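Local coordinates for universal stress protein (Pseudomonas aeruginosa UCBPP-PA14, PDB 7MQ5) that is of unknown function but belongs to the universal stress proteins and so probably takes part in the bacterial response to stress, at residues A[85-96]-A[115-126]; A[149-157]-A[241-249]. One frame throughout, in Å; residues are numbered along the deposited sequence. Where two conformers were deposited one is given.

Contact 1: A[85-96]-A[115-126]; sequences QQAEGCGLIIKQ and LLRFAPCPVLMT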
ATOM      1  N   GLN A  85      -8.635  -6.378 -12.025  1.00 10.98           N
ATOM      2  CA  GLN A  85      -8.684  -6.859 -10.622  1.00 11.24           C
ATOM      3  C   GLN A  85     -10.018  -7.575 -10.375  1.00 11.61           C
ATOM      4  O   GLN A  85     -10.028  -8.630  -9.705  1.00 12.88           O
ATOM      5  CB  GLN A  85      -8.486  -5.668  -9.685  1.00 11.24           C
ATOM      6  CG  GLN A  85      -8.537  -6.043  -8.210  1.00 11.95           C
ATOM      7  CD  GLN A  85      -9.930  -6.038  -7.628  1.00 12.95           C
ATOM      8  OE1 GLN A  85     -10.814  -5.302  -8.068  1.00 14.75           O
ATOM      9  NE2 GLN A  85     -10.126  -6.826  -6.581  1.00 15.21           N
ATOM     10  N   GLN A  86     -11.106  -7.019 -10.900  1.00 12.42           N
ATOM     11  CA  GLN A  86     -12.441  -7.635 -10.713  1.00 13.98           C
ATOM     12  C   GLN A  86     -12.526  -8.977 -11.453  1.00 14.64           C
ATOM     13  O   GLN A  86     -13.014  -9.962 -10.862  1.00 17.01           O
ATOM     14  CB  GLN A  86     -13.522  -6.659 -11.196  1.00 14.75           C
ATOM     15  CG  GLN A  86     -13.687  -5.458 -10.275  1.00 14.28           C
ATOM     16  CD  GLN A  86     -14.370  -5.880  -9.000  1.00 16.02           C
ATOM     17  OE1 GLN A  86     -15.522  -6.315  -9.014  1.00 20.12           O
ATOM     18  NE2 GLN A  86     -13.662  -5.768  -7.892  1.00 16.66           N
ATOM     19  N   ALA A  87     -12.065  -9.009 -12.699  1.00 13.47           N
ATOM     20  CA  ALA A  87     -12.152 -10.235 -13.526  1.00 14.26           C
ATOM     21  C   ALA A  87     -11.326 -11.371 -12.919  1.00 14.25           C
ATOM     22  O   ALA A  87     -11.785 -12.528 -12.927  1.00 16.99           O
ATOM     23  CB  ALA A  87     -11.666  -9.940 -14.920  1.00 15.80           C
ATOM     24  N   GLU A  88     -10.148 -11.052 -12.390  1.00 13.21           N
ATOM     25  CA  GLU A  88      -9.198 -12.082 -11.902  1.00 13.50           C
ATOM     26  C   GLU A  88      -9.329 -12.305 -10.390  1.00 14.14           C
ATOM     27  O   GLU A  88      -8.731 -13.274  -9.895  1.00 17.57           O
ATOM     28  CB  GLU A  88      -7.793 -11.663 -12.333  1.00 15.05           C
ATOM     29  CG  GLU A  88      -7.621 -11.637 -13.838  1.00 15.88           C
ATOM     30  CD  GLU A  88      -7.686 -13.001 -14.494  1.00 19.30           C
ATOM     31  OE1 GLU A  88      -7.386 -13.991 -13.813  1.00 19.88           O
ATOM     32  OE2 GLU A  88      -8.051 -13.064 -15.673  1.00 24.06           O
ATOM     33  N   GLY A  89     -10.107 -11.480  -9.694  1.00 13.90           N
ATOM     34  CA  GLY A  89     -10.285 -11.665  -8.239  1.00 14.80           C
ATOM     35  C   GLY A  89      -9.022 -11.388  -7.442  1.00 13.64           C
ATOM     36  O   GLY A  89      -8.855 -11.974  -6.377  1.00 16.92           O
ATOM     37  N   CYS A  90      -8.180 -10.470  -7.897  1.00 12.63           N
ATOM     38  CA  CYS A  90      -6.900 -10.217  -7.192  1.00 12.51           C
ATOM     39  C   CYS A  90      -7.125  -9.480  -5.867  1.00 12.18           C
ATOM     40  O   CYS A  90      -8.043  -8.641  -5.782  1.00 13.84           O
ATOM     41  CB  CYS A  90      -5.938  -9.445  -8.088  1.00 13.37           C
ATOM     42  SG  CYS A  90      -5.581 -10.308  -9.642  1.00 15.76           S
ATOM     43  N   GLY A  91      -6.292  -9.798  -4.877  1.00 11.34           N
ATOM     44  CA  GLY A  91      -6.352  -9.197  -3.531  1.00 12.08           C
ATOM     45  C   GLY A  91      -5.333  -8.097  -3.309  1.00 11.24           C
ATOM     46  O   GLY A  91      -5.292  -7.529  -2.216  1.00 11.98           O
ATOM     47  N   LEU A  92      -4.519  -7.796  -4.313  1.00  9.42           N
ATOM     48  CA  LEU A  92      -3.500  -6.729  -4.232  1.00  8.99           C
ATOM     49  C   LEU A  92      -3.242  -6.262  -5.657  1.00  8.50           C
ATOM     50  O   LEU A  92      -3.194  -7.099  -6.560  1.00 10.11           O
ATOM     51  CB  LEU A  92      -2.206  -7.277  -3.620  1.00  9.87           C
ATOM     52  CG  LEU A  92      -0.993  -6.344  -3.586  1.00  9.68           C
ATOM     53  CD1 LEU A  92      -1.231  -5.132  -2.682  1.00  9.77           C
ATOM     54  CD2 LEU A  92       0.238  -7.102  -3.122  1.00 10.51           C
ATOM     55  N   ILE A  93      -3.097  -4.959  -5.827  1.00  8.28           N
ATOM     56  CA  ILE A  93      -2.620  -4.352  -7.095  1.00  8.39           C
ATOM     57  C   ILE A  93      -1.242  -3.757  -6.817  1.00  8.38           C
ATOM     58  O   ILE A  93      -1.117  -3.014  -5.833  1.00  9.11           O
ATOM     59  CB  ILE A  93      -3.595  -3.274  -7.589  1.00  9.03           C
ATOM     60  CG1 ILE A  93      -4.974  -3.858  -7.886  1.00  9.99           C
ATOM     61  CG2 ILE A  93      -3.020  -2.535  -8.788  1.00 10.16           C
ATOM     62  CD1 ILE A  93      -6.061  -2.824  -8.078  1.00  9.94           C
ATOM     63  N   ILE A  94      -0.264  -4.065  -7.660  1.00  8.26           N
ATOM     64  CA  ILE A  94       1.083  -3.453  -7.560  1.00  8.30           C
ATOM     65  C   ILE A  94       1.295  -2.617  -8.820  1.00  8.51           C
ATOM     66  O   ILE A  94       1.183  -3.147  -9.949  1.00  9.46           O
ATOM     67  CB  ILE A  94       2.202  -4.485  -7.386  1.00  9.24           C
ATOM     68  CG1 ILE A  94       1.924  -5.425  -6.210  1.00  9.36           C
ATOM     69  CG2 ILE A  94       3.545  -3.772  -7.259  1.00  9.86           C
ATOM     70  CD1 ILE A  94       3.012  -6.458  -5.996  1.00 10.76           C
ATOM     71  N   LYS A  95       1.592  -1.332  -8.616  1.00  8.93           N
ATOM     72  CA  LYS A  95       1.864  -0.429  -9.750  1.00  9.94           C
ATOM     73  C   LYS A  95       3.035   0.483  -9.390  1.00 10.11           C
ATOM     74  O   LYS A  95       3.077   1.012  -8.262  1.00 11.20           O
ATOM     75  CB  LYS A  95       0.630   0.402 -10.089  1.00 12.23           C
ATOM     76  CG  LYS A  95       0.866   1.291 -11.294  1.00 14.31           C
ATOM     77  CD  LYS A  95      -0.320   2.065 -11.792  1.00 17.87           C
ATOM     78  CE  LYS A  95       0.062   2.980 -12.945  1.00 20.64           C
ATOM     79  NZ  LYS A  95       1.025   4.038 -12.532  1.00 23.37           N
ATOM     80  N   GLN A  96       3.930   0.689 -10.342  1.00 10.81           N
ATOM     81  CA  GLN A  96       5.052   1.617 -10.116  1.00 10.95           C
ATOM     82  C   GLN A  96       4.619   3.050 -10.424  1.00 11.49           C
ATOM     83  O   GLN A  96       3.926   3.304 -11.427  1.00 12.60           O
ATOM     84  CB  GLN A  96       6.252   1.219 -10.971  1.00 12.73           C
ATOM     85  CG  GLN A  96       7.427   2.170 -10.813  1.00 13.15           C
ATOM     86  CD  GLN A  96       8.737   1.644 -11.351  1.00 14.54           C
ATOM     87  OE1 GLN A  96       8.827   0.567 -11.952  1.00 15.15           O
ATOM     88  NE2 GLN A  96       9.777   2.427 -11.138  1.00 17.17           N
ATOM     89  N   LEU A 115      -6.938   5.545  -9.307  1.00 12.08           N
ATOM     90  CA  LEU A 115      -6.739   4.116  -8.968  1.00 11.68           C
ATOM     91  C   LEU A 115      -6.826   3.951  -7.446  1.00 11.42           C
ATOM     92  O   LEU A 115      -7.514   3.033  -6.962  1.00 12.11           O
ATOM     93  CB  LEU A 115      -5.376   3.643  -9.482  1.00 11.78           C
ATOM     94  CG  LEU A 115      -4.980   2.232  -9.062  1.00 11.93           C
ATOM     95  CD1 LEU A 115      -5.974   1.211  -9.574  1.00 12.42           C
ATOM     96  CD2 LEU A 115      -3.572   1.911  -9.529  1.00 12.97           C
ATOM     97  N   LEU A 116      -6.108   4.790  -6.708  1.00 11.33           N
ATOM     98  CA  LEU A 116      -6.120   4.648  -5.230  1.00 11.31           C
ATOM     99  C   LEU A 116      -7.505   4.917  -4.642  1.00 11.73           C
ATOM    100  O   LEU A 116      -7.872   4.276  -3.657  1.00 12.71           O
ATOM    101  CB  LEU A 116      -5.107   5.613  -4.623  1.00 11.14           C
ATOM    102  CG  LEU A 116      -3.649   5.254  -4.870  1.00 11.95           C
ATOM    103  CD1 LEU A 116      -2.736   6.337  -4.339  1.00 16.04           C
ATOM    104  CD2 LEU A 116      -3.301   3.909  -4.257  1.00 14.08           C
ATOM    105  N   ARG A 117      -8.242   5.857  -5.223  0.60 11.64           N
ATOM    106  CA  ARG A 117      -9.589   6.201  -4.719  0.60 12.68           C
ATOM    107  C   ARG A 117     -10.542   5.014  -4.889  0.60 12.91           C
ATOM    108  O   ARG A 117     -11.178   4.607  -3.897  0.60 13.87           O
ATOM    109  CB  ARG A 117     -10.071   7.429  -5.495  0.60 14.80           C
ATOM    110  CG  ARG A 117     -11.448   7.930  -5.104  0.60 18.02           C
ATOM    111  CD  ARG A 117     -11.678   9.310  -5.695  0.60 21.13           C
ATOM    112  NE  ARG A 117     -10.656  10.258  -5.261  0.60 22.09           N
ATOM    113  CZ  ARG A 117      -9.708  10.804  -6.024  0.60 23.57           C
ATOM    114  NH1 ARG A 117      -9.640  10.557  -7.323  0.60 25.87           N
ATOM    115  NH2 ARG A 117      -8.840  11.637  -5.478  0.60 26.11           N
ATOM    116  N   PHE A 118     -10.545   4.413  -6.079  1.00 12.39           N
ATOM    117  CA  PHE A 118     -11.601   3.420  -6.419  1.00 13.65           C
ATOM    118  C   PHE A 118     -11.190   1.963  -6.252  1.00 11.91           C
ATOM    119  O   PHE A 118     -12.093   1.121  -6.308  1.00 12.84           O
ATOM    120  CB  PHE A 118     -12.126   3.709  -7.826  1.00 16.11           C
ATOM    121  CG  PHE A 118     -12.888   5.007  -7.886  1.00 19.35           C
ATOM    122  CD1 PHE A 118     -14.117   5.129  -7.252  1.00 24.94           C
ATOM    123  CD2 PHE A 118     -12.364   6.114  -8.528  1.00 19.91           C
ATOM    124  CE1 PHE A 118     -14.817   6.328  -7.273  1.00 28.69           C
ATOM    125  CE2 PHE A 118     -13.066   7.309  -8.557  1.00 26.03           C
ATOM    126  CZ  PHE A 118     -14.288   7.416  -7.927  1.00 25.48           C
ATOM    127  N   ALA A 119      -9.910   1.661  -6.055  1.00 11.33           N
ATOM    128  CA  ALA A 119      -9.538   0.231  -5.976  1.00 11.25           C
ATOM    129  C   ALA A 119     -10.192  -0.422  -4.766  1.00 10.66           C
ATOM    130  O   ALA A 119     -10.001   0.036  -3.640  1.00 11.85           O
ATOM    131  CB  ALA A 119      -8.046   0.091  -5.913  1.00 11.19           C
ATOM    132  N   PRO A 120     -10.906  -1.553  -4.953  1.00 11.63           N
ATOM    133  CA  PRO A 120     -11.556  -2.225  -3.827  1.00 12.32           C
ATOM    134  C   PRO A 120     -10.667  -3.285  -3.169  1.00 12.17           C
ATOM    135  O   PRO A 120     -11.131  -4.343  -2.776  1.00 14.84           O
ATOM    136  CB  PRO A 120     -12.793  -2.835  -4.494  1.00 13.99           C
ATOM    137  CG  PRO A 120     -12.297  -3.216  -5.865  1.00 14.72           C
ATOM    138  CD  PRO A 120     -11.315  -2.129  -6.251  1.00 13.25           C
ATOM    139  N   CYS A 121      -9.390  -2.958  -3.046  1.00 11.42           N
ATOM    140  CA  CYS A 121      -8.395  -3.867  -2.455  1.00 10.97           C
ATOM    141  C   CYS A 121      -7.158  -3.053  -2.121  1.00 10.48           C
ATOM    142  O   CYS A 121      -7.034  -1.903  -2.560  1.00 11.06           O
ATOM    143  CB  CYS A 121      -8.024  -4.983  -3.431  1.00 12.05           C
ATOM    144  SG  CYS A 121      -7.267  -4.416  -4.982  1.00 14.00           S
ATOM    145  N   PRO A 122      -6.209  -3.631  -1.355  1.00  9.99           N
ATOM    146  CA  PRO A 122      -4.923  -2.988  -1.110  1.00  9.66           C
ATOM    147  C   PRO A 122      -4.199  -2.644  -2.422  1.00  8.47           C
ATOM    148  O   PRO A 122      -4.253  -3.406  -3.387  1.00  9.03           O
ATOM    149  CB  PRO A 122      -4.154  -4.059  -0.314  1.00 10.52           C
ATOM    150  CG  PRO A 122      -5.240  -4.814   0.425  1.00 11.41           C
ATOM    151  CD  PRO A 122      -6.378  -4.861  -0.565  1.00 11.07           C
ATOM    152  N   VAL A 123      -3.565  -1.480  -2.436  1.00  8.37           N
ATOM    153  CA  VAL A 123      -2.737  -1.050  -3.588  1.00  8.28           C
ATOM    154  C   VAL A 123      -1.332  -0.741  -3.085  1.00  7.87           C
ATOM    155  O   VAL A 123      -1.191   0.059  -2.143  1.00  8.86           O
ATOM    156  CB  VAL A 123      -3.309   0.184  -4.300  1.00  8.67           C
ATOM    157  CG1 VAL A 123      -2.396   0.604  -5.440  1.00  9.83           C
ATOM    158  CG2 VAL A 123      -4.720  -0.067  -4.808  1.00  9.75           C
ATOM    159  N   LEU A 124      -0.338  -1.373  -3.697  1.00  7.97           N
ATOM    160  CA  LEU A 124       1.080  -1.068  -3.438  1.00  8.34           C
ATOM    161  C   LEU A 124       1.580  -0.189  -4.579  1.00  8.08           C
ATOM    162  O   LEU A 124       1.654  -0.642  -5.724  1.00  9.59           O
ATOM    163  CB  LEU A 124       1.881  -2.367  -3.373  1.00  8.66           C
ATOM    164  CG  LEU A 124       3.388  -2.201  -3.222  1.00  9.96           C
ATOM    165  CD1 LEU A 124       3.751  -1.479  -1.928  1.00 11.21           C
ATOM    166  CD2 LEU A 124       4.073  -3.552  -3.302  1.00 11.22           C
HETATM  167  N   MSE A 125       1.848   1.076  -4.264  1.00  8.72           N
HETATM  168  CA  MSE A 125       2.439   2.019  -5.194  0.55  9.97           C
HETATM  169  C   MSE A 125       3.941   2.007  -4.953  1.00  9.68           C
HETATM  170  O   MSE A 125       4.380   2.398  -3.871  1.00 10.83           O
HETATM  171  CB  MSE A 125       1.923   3.434  -4.931  0.55 12.08           C
HETATM  172  CG  MSE A 125       0.448   3.627  -5.184  0.55 13.58           C
HETATM  173 SE   MSE A 125      -0.046   3.376  -7.060  0.55 13.84          SE
HETATM  174  CE  MSE A 125       1.227   4.636  -7.871  0.55 17.48           C
ATOM    175  N   THR A 126       4.720   1.520  -5.921  1.00  9.88           N
ATOM    176  CA  THR A 126       6.163   1.476  -5.717  1.00 10.96           C
ATOM    177  C   THR A 126       6.756   2.834  -6.098  1.00 11.72           C
ATOM    178  O   THR A 126       6.449   3.340  -7.185  1.00 13.52           O
ATOM    179  CB  THR A 126       6.825   0.278  -6.417  1.00 12.06           C
ATOM    180  OG1 THR A 126       6.953   0.484  -7.826  1.00 15.82           O
ATOM    181  CG2 THR A 126       6.086  -1.019  -6.176  1.00 13.34           C
TER
HETATM  182  O   HOH W   1       9.001   4.494  -8.843  1.00 22.54           O
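I93 lies opposite V123, and its O takes the N-H of L124, in the parallel beta-alpha-beta unit of strand 92-96, helix 110-118 and strand 123-126, whose two strand axes lie 4.7 Å apart at 18°. A ladder of four backbone bonds serves both donors and acceptors: I93 N gives to P122 O, L124 N to I93 O at 2.8 Å, K95 N to L124 O and T126 N to K95 O. The backbones of L92 and I94 bond instead to strand 9-13, L92 at L11 and I94 at L11 and V13.

At the end of helix 77-88, Q86 NE2 donates to Q85 OE1 and also bonds E284, while Q86 OE1 bonds S288. Q85 NE2 donates to C90 O, 2.9 Å away and in the carbonyl plane, so the Q85 amide is held through both its ends. P120 CG lies 3.4 Å from Q85 OE1. The K95 ammonium, bent back at its last torsion (chi4 -64°), reaches Q96 O and forms a salt bridge with D112. The Q96 amide is bonded to E20 and L22, while a water links Q96 NE2 to T126 O.

Beside Q85 CG, C121 SG, set between backbone N and carbonyl carbon, meets I93 CD1 at 3.7 Å.

Contact 2: A[149-157]-A[241-249]; sequences EHRSLHAGI and TVIGTVART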
ATOM      1  N   GLU A 149     -13.843   0.863  14.346  0.60 24.70           N
ATOM      2  CA  GLU A 149     -13.333   1.134  12.976  0.60 23.58           C
ATOM      3  C   GLU A 149     -11.810   1.331  12.990  0.60 21.43           C
ATOM      4  O   GLU A 149     -11.126   0.772  12.099  0.60 20.86           O
ATOM      5  CB  GLU A 149     -14.071   2.337  12.392  0.60 23.89           C
ATOM      6  CG  GLU A 149     -15.575   2.134  12.391  0.60 23.64           C
ATOM      7  CD  GLU A 149     -16.407   3.138  11.615  0.60 26.85           C
ATOM      8  OE1 GLU A 149     -15.822   3.953  10.869  0.60 34.65           O
ATOM      9  OE2 GLU A 149     -17.645   3.095  11.756  0.60 28.37           O
ATOM     10  N   HIS A 150     -11.281   2.086  13.956  1.00 21.25           N
ATOM     11  CA  HIS A 150      -9.807   2.290  13.992  1.00 19.50           C
ATOM     12  C   HIS A 150      -9.123   1.001  14.462  1.00 19.57           C
ATOM     13  O   HIS A 150      -8.052   0.685  13.928  1.00 19.48           O
ATOM     14  CB  HIS A 150      -9.430   3.534  14.803  1.00 23.84           C
ATOM     15  CG  HIS A 150      -9.761   4.809  14.106  1.00 25.69           C
ATOM     16  ND1 HIS A 150     -11.022   5.361  14.139  1.00 27.94           N
ATOM     17  CD2 HIS A 150      -9.007   5.627  13.339  1.00 28.77           C
ATOM     18  CE1 HIS A 150     -11.030   6.477  13.434  1.00 30.53           C
ATOM     19  NE2 HIS A 150      -9.806   6.663  12.933  1.00 32.14           N
ATOM     20  N   ARG A 151      -9.723   0.259  15.397  1.00 20.12           N
ATOM     21  CA  ARG A 151      -9.081  -1.006  15.852  1.00 21.00           C
ATOM     22  C   ARG A 151      -8.873  -1.943  14.655  1.00 19.60           C
ATOM     23  O   ARG A 151      -7.775  -2.491  14.513  1.00 19.57           O
ATOM     24  CB  ARG A 151      -9.899  -1.723  16.936  1.00 27.15           C
ATOM     25  CG  ARG A 151      -9.863  -1.052  18.300  1.00 31.63           C
ATOM     26  CD  ARG A 151     -10.337  -1.971  19.418  1.00 35.81           C
ATOM     27  NE  ARG A 151     -11.646  -2.570  19.168  1.00 42.01           N
ATOM     28  CZ  ARG A 151     -12.823  -2.044  19.513  1.00 42.78           C
ATOM     29  NH1 ARG A 151     -12.894  -0.876  20.133  1.00 36.71           N
ATOM     30  NH2 ARG A 151     -13.937  -2.698  19.228  1.00 42.85           N
ATOM     31  N   SER A 152      -9.907  -2.097  13.827  0.60 19.22           N
ATOM     32  CA  SER A 152      -9.859  -2.982  12.637  0.60 20.78           C
ATOM     33  C   SER A 152      -8.807  -2.480  11.642  0.60 17.74           C
ATOM     34  O   SER A 152      -7.981  -3.287  11.193  0.60 18.34           O
ATOM     35  CB  SER A 152     -11.216  -3.064  11.984  0.60 22.32           C
ATOM     36  OG  SER A 152     -11.148  -3.769  10.757  0.60 26.25           O
ATOM     37  N   LEU A 153      -8.850  -1.187  11.323  1.00 17.62           N
ATOM     38  CA  LEU A 153      -7.904  -0.600  10.335  1.00 16.54           C
ATOM     39  C   LEU A 153      -6.467  -0.755  10.858  1.00 14.05           C
ATOM     40  O   LEU A 153      -5.601  -1.201  10.095  1.00 13.63           O
ATOM     41  CB  LEU A 153      -8.247   0.875  10.097  1.00 20.04           C
ATOM     42  CG  LEU A 153      -7.445   1.566   8.997  1.00 21.90           C
ATOM     43  CD1 LEU A 153      -7.657   0.876   7.667  1.00 24.03           C
ATOM     44  CD2 LEU A 153      -7.820   3.037   8.888  1.00 25.92           C
ATOM     45  N   HIS A 154      -6.228  -0.420  12.125  1.00 14.30           N
ATOM     46  CA  HIS A 154      -4.861  -0.555  12.691  1.00 14.16           C
ATOM     47  C   HIS A 154      -4.420  -2.020  12.663  1.00 13.98           C
ATOM     48  O   HIS A 154      -3.235  -2.269  12.362  1.00 13.48           O
ATOM     49  CB  HIS A 154      -4.787   0.011  14.113  1.00 16.81           C
ATOM     50  CG  HIS A 154      -5.013   1.477  14.188  1.00 17.66           C
ATOM     51  ND1 HIS A 154      -5.455   2.097  15.337  1.00 20.42           N
ATOM     52  CD2 HIS A 154      -4.926   2.438  13.248  1.00 19.57           C
ATOM     53  CE1 HIS A 154      -5.580   3.386  15.113  1.00 21.90           C
ATOM     54  NE2 HIS A 154      -5.263   3.623  13.845  1.00 23.65           N
ATOM     55  N   ALA A 155      -5.315  -2.951  12.992  1.00 14.52           N
ATOM     56  CA  ALA A 155      -4.933  -4.379  12.971  1.00 15.52           C
ATOM     57  C   ALA A 155      -4.502  -4.755  11.549  1.00 14.31           C
ATOM     58  O   ALA A 155      -3.513  -5.498  11.403  1.00 14.73           O
ATOM     59  CB  ALA A 155      -6.080  -5.232  13.456  1.00 17.46           C
ATOM     60  N   GLY A 156      -5.194  -4.236  10.526  1.00 14.06           N
ATOM     61  CA  GLY A 156      -4.833  -4.571   9.135  1.00 13.75           C
ATOM     62  C   GLY A 156      -3.509  -3.941   8.732  1.00 11.51           C
ATOM     63  O   GLY A 156      -2.686  -4.594   8.054  1.00 12.03           O
ATOM     64  N   ILE A 157      -3.290  -2.698   9.147  1.00 10.69           N
ATOM     65  CA  ILE A 157      -2.016  -1.997   8.833  1.00 10.25           C
ATOM     66  C   ILE A 157      -0.856  -2.777   9.456  1.00 10.67           C
ATOM     67  O   ILE A 157       0.130  -3.055   8.762  1.00 11.21           O
ATOM     68  CB  ILE A 157      -2.085  -0.550   9.351  1.00 10.75           C
ATOM     69  CG1 ILE A 157      -3.064   0.292   8.527  1.00 11.27           C
ATOM     70  CG2 ILE A 157      -0.700   0.083   9.414  1.00 12.16           C
ATOM     71  CD1 ILE A 157      -3.499   1.565   9.219  1.00 11.63           C
ATOM     72  N   THR A 241       6.119   2.102   3.443  1.00  8.96           N
ATOM     73  CA  THR A 241       5.249   2.675   4.492  1.00  9.12           C
ATOM     74  C   THR A 241       3.851   2.107   4.240  1.00  8.85           C
ATOM     75  O   THR A 241       3.377   2.153   3.104  1.00  9.89           O
ATOM     76  CB  THR A 241       5.262   4.210   4.498  1.00  9.53           C
ATOM     77  OG1 THR A 241       6.607   4.665   4.663  1.00 10.32           O
ATOM     78  CG2 THR A 241       4.424   4.782   5.617  1.00 11.05           C
ATOM     79  N   VAL A 242       3.214   1.607   5.284  1.00  8.54           N
ATOM     80  CA  VAL A 242       1.838   1.062   5.216  1.00  8.33           C
ATOM     81  C   VAL A 242       0.925   2.074   5.895  1.00  8.67           C
ATOM     82  O   VAL A 242       1.174   2.433   7.067  1.00  9.42           O
ATOM     83  CB  VAL A 242       1.737  -0.317   5.878  1.00  9.22           C
ATOM     84  CG1 VAL A 242       0.323  -0.857   5.716  1.00 10.03           C
ATOM     85  CG2 VAL A 242       2.779  -1.283   5.325  1.00  9.41           C
ATOM     86  N   ILE A 243      -0.090   2.531   5.166  0.60  8.97           N
ATOM     87  CA  ILE A 243      -1.045   3.535   5.692  0.60 10.03           C
ATOM     88  C   ILE A 243      -2.474   3.073   5.428  0.60  9.40           C
ATOM     89  O   ILE A 243      -2.709   2.192   4.566  0.60  9.99           O
ATOM     90  CB  ILE A 243      -0.814   4.926   5.066  0.60 11.13           C
ATOM     91  CG1 ILE A 243      -1.229   4.968   3.592  0.60 11.65           C
ATOM     92  CG2 ILE A 243       0.618   5.400   5.272  0.60 12.31           C
ATOM     93  CD1 ILE A 243      -1.176   6.348   2.986  0.60 12.94           C
ATOM     94  N   GLY A 244      -3.391   3.653   6.191  1.00 10.39           N
ATOM     95  CA  GLY A 244      -4.825   3.466   5.959  1.00 10.94           C
ATOM     96  C   GLY A 244      -5.449   4.788   5.571  1.00 12.29           C
ATOM     97  O   GLY A 244      -4.934   5.847   5.966  1.00 14.46           O
ATOM     98  N   THR A 245      -6.477   4.733   4.743  1.00 11.89           N
ATOM     99  CA  THR A 245      -7.288   5.915   4.404  1.00 12.06           C
ATOM    100  C   THR A 245      -8.197   6.253   5.597  1.00 12.91           C
ATOM    101  O   THR A 245      -8.259   5.483   6.575  1.00 14.39           O
ATOM    102  CB  THR A 245      -8.014   5.679   3.075  1.00 11.81           C
ATOM    103  OG1 THR A 245      -8.845   4.530   3.231  1.00 12.56           O
ATOM    104  CG2 THR A 245      -7.048   5.483   1.929  1.00 13.02           C
ATOM    105  N   VAL A 246      -8.905   7.370   5.513  1.00 13.65           N
ATOM    106  CA  VAL A 246      -9.718   7.864   6.659  1.00 15.64           C
ATOM    107  C   VAL A 246     -10.836   6.861   6.992  1.00 14.52           C
ATOM    108  O   VAL A 246     -11.400   6.226   6.087  1.00 16.10           O
ATOM    109  CB  VAL A 246     -10.206   9.299   6.378  1.00 18.92           C
ATOM    110  CG1 VAL A 246     -11.084   9.366   5.136  1.00 16.28           C
ATOM    111  CG2 VAL A 246     -10.878   9.944   7.577  1.00 26.02           C
ATOM    112  N   ALA A 247     -11.182   6.741   8.276  1.00 17.00           N
ATOM    113  CA  ALA A 247     -12.163   5.715   8.708  1.00 18.27           C
ATOM    114  C   ALA A 247     -13.540   5.961   8.087  1.00 18.16           C
ATOM    115  O   ALA A 247     -14.241   4.968   7.791  1.00 20.46           O
ATOM    116  CB  ALA A 247     -12.238   5.674  10.211  1.00 20.59           C
ATOM    117  N   ARG A 248     -13.911   7.230   7.914  1.00 18.35           N
ATOM    118  CA  ARG A 248     -15.219   7.592   7.312  1.00 20.61           C
ATOM    119  C   ARG A 248     -14.963   8.622   6.221  1.00 18.64           C
ATOM    120  O   ARG A 248     -14.111   9.507   6.424  1.00 18.27           O
ATOM    121  CB  ARG A 248     -16.192   8.110   8.370  1.00 24.36           C
ATOM    122  CG  ARG A 248     -16.535   7.051   9.400  1.00 27.65           C
ATOM    123  CD  ARG A 248     -17.641   7.455  10.338  1.00 30.90           C
ATOM    124  NE  ARG A 248     -18.002   6.326  11.186  1.00 33.55           N
ATOM    125  CZ  ARG A 248     -18.975   6.333  12.086  1.00 35.57           C
ATOM    126  NH1 ARG A 248     -19.219   5.242  12.792  1.00 31.51           N
ATOM    127  NH2 ARG A 248     -19.706   7.418  12.274  1.00 38.67           N
ATOM    128  N   THR A 249     -15.701   8.518   5.122  1.00 18.44           N
ATOM    129  CA  THR A 249     -15.447   9.431   3.984  1.00 17.71           C
ATOM    130  C   THR A 249     -15.766  10.883   4.342  1.00 16.86           C
ATOM    131  O   THR A 249     -16.627  11.142   5.217  1.00 17.95           O
ATOM    132  CB  THR A 249     -16.265   9.042   2.749  1.00 18.89           C
ATOM    133  OG1 THR A 249     -15.848   9.870   1.658  1.00 19.82           O
ATOM    134  CG2 THR A 249     -17.755   9.166   2.976  1.00 18.56           C
TER
HETATM  135  O   HOH W   2     -14.737   2.511   8.959  0.60 29.12           O
HETATM  136  O   HOH W   3      -9.438   8.004  10.425  1.00 35.60           O
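The R248 guanidinium meets the E149 carboxylate at its edge, near its own plane, and the two planes are turned 39° apart. The salt bridge is side-on, with one nitrogen to each oxygen: R248 NE reaches E149 OE1 at 3.2 Å on the syn side, and R248 NH1 reaches E149 OE2 at 2.9 Å from above the carboxylate plane. R248 comes to this position with its chain extended from CG to NE, crossing the E149 side chain at about a right angle. The H150 imidazole has A247 CB placed obliquely to it, with H150 CE1 3.5 Å from that methyl carbon.

Two waters fill out the polar end. One lies close to both E149 OE1 and A247 O, 2.8 Å from A247 O, and can donate to either, though it has more acceptors in reach than protons; the other accepts from A247 N and lies 2.9 Å from H150 NE2.

Farther along, the contact turns apolar and joins helix 148-167 to strand 240-244 in the nucleotide-binding-like alpha/beta fold of the HUP clan. The short axes run nearly antiparallel, at 162° and 8.5 Å apart. L153 CD2 comes within 3.4 Å of T245 O, I157 CD1 packs against G244 N, and I157 CG2 touches V242 CG1 at 4.0 Å. G244, with no side chain, lets L153 and I157 come close to the backbone.

The chemistry therefore changes along the helix: apolar side chains meet the strand, whereas a salt bridge and bridging waters tie the loop after it, with exposed R248, to the first turn of the helix.

Overall arrangement
Contact 1 closes along the chain before contact 2 opens, and the two come from two places in one mixed sheet. Their centres are about 17 Å apart and their nearest atoms about 6 Å apart, without touching. Strand 270-274, antiparallel to strand 123-126 and parallel to strand 240-244, stands between them in the sheet: V123 bonds to V273 on one side, while T241 and I243 bond to L272 on the other. Contact 1 joins neighbouring strands within the sheet, whereas contact 2 lays helix 148-167 on it. The shared sheet thus makes the two halves of the chain one continuous structure, consistent with a tandem universal stress protein architecture.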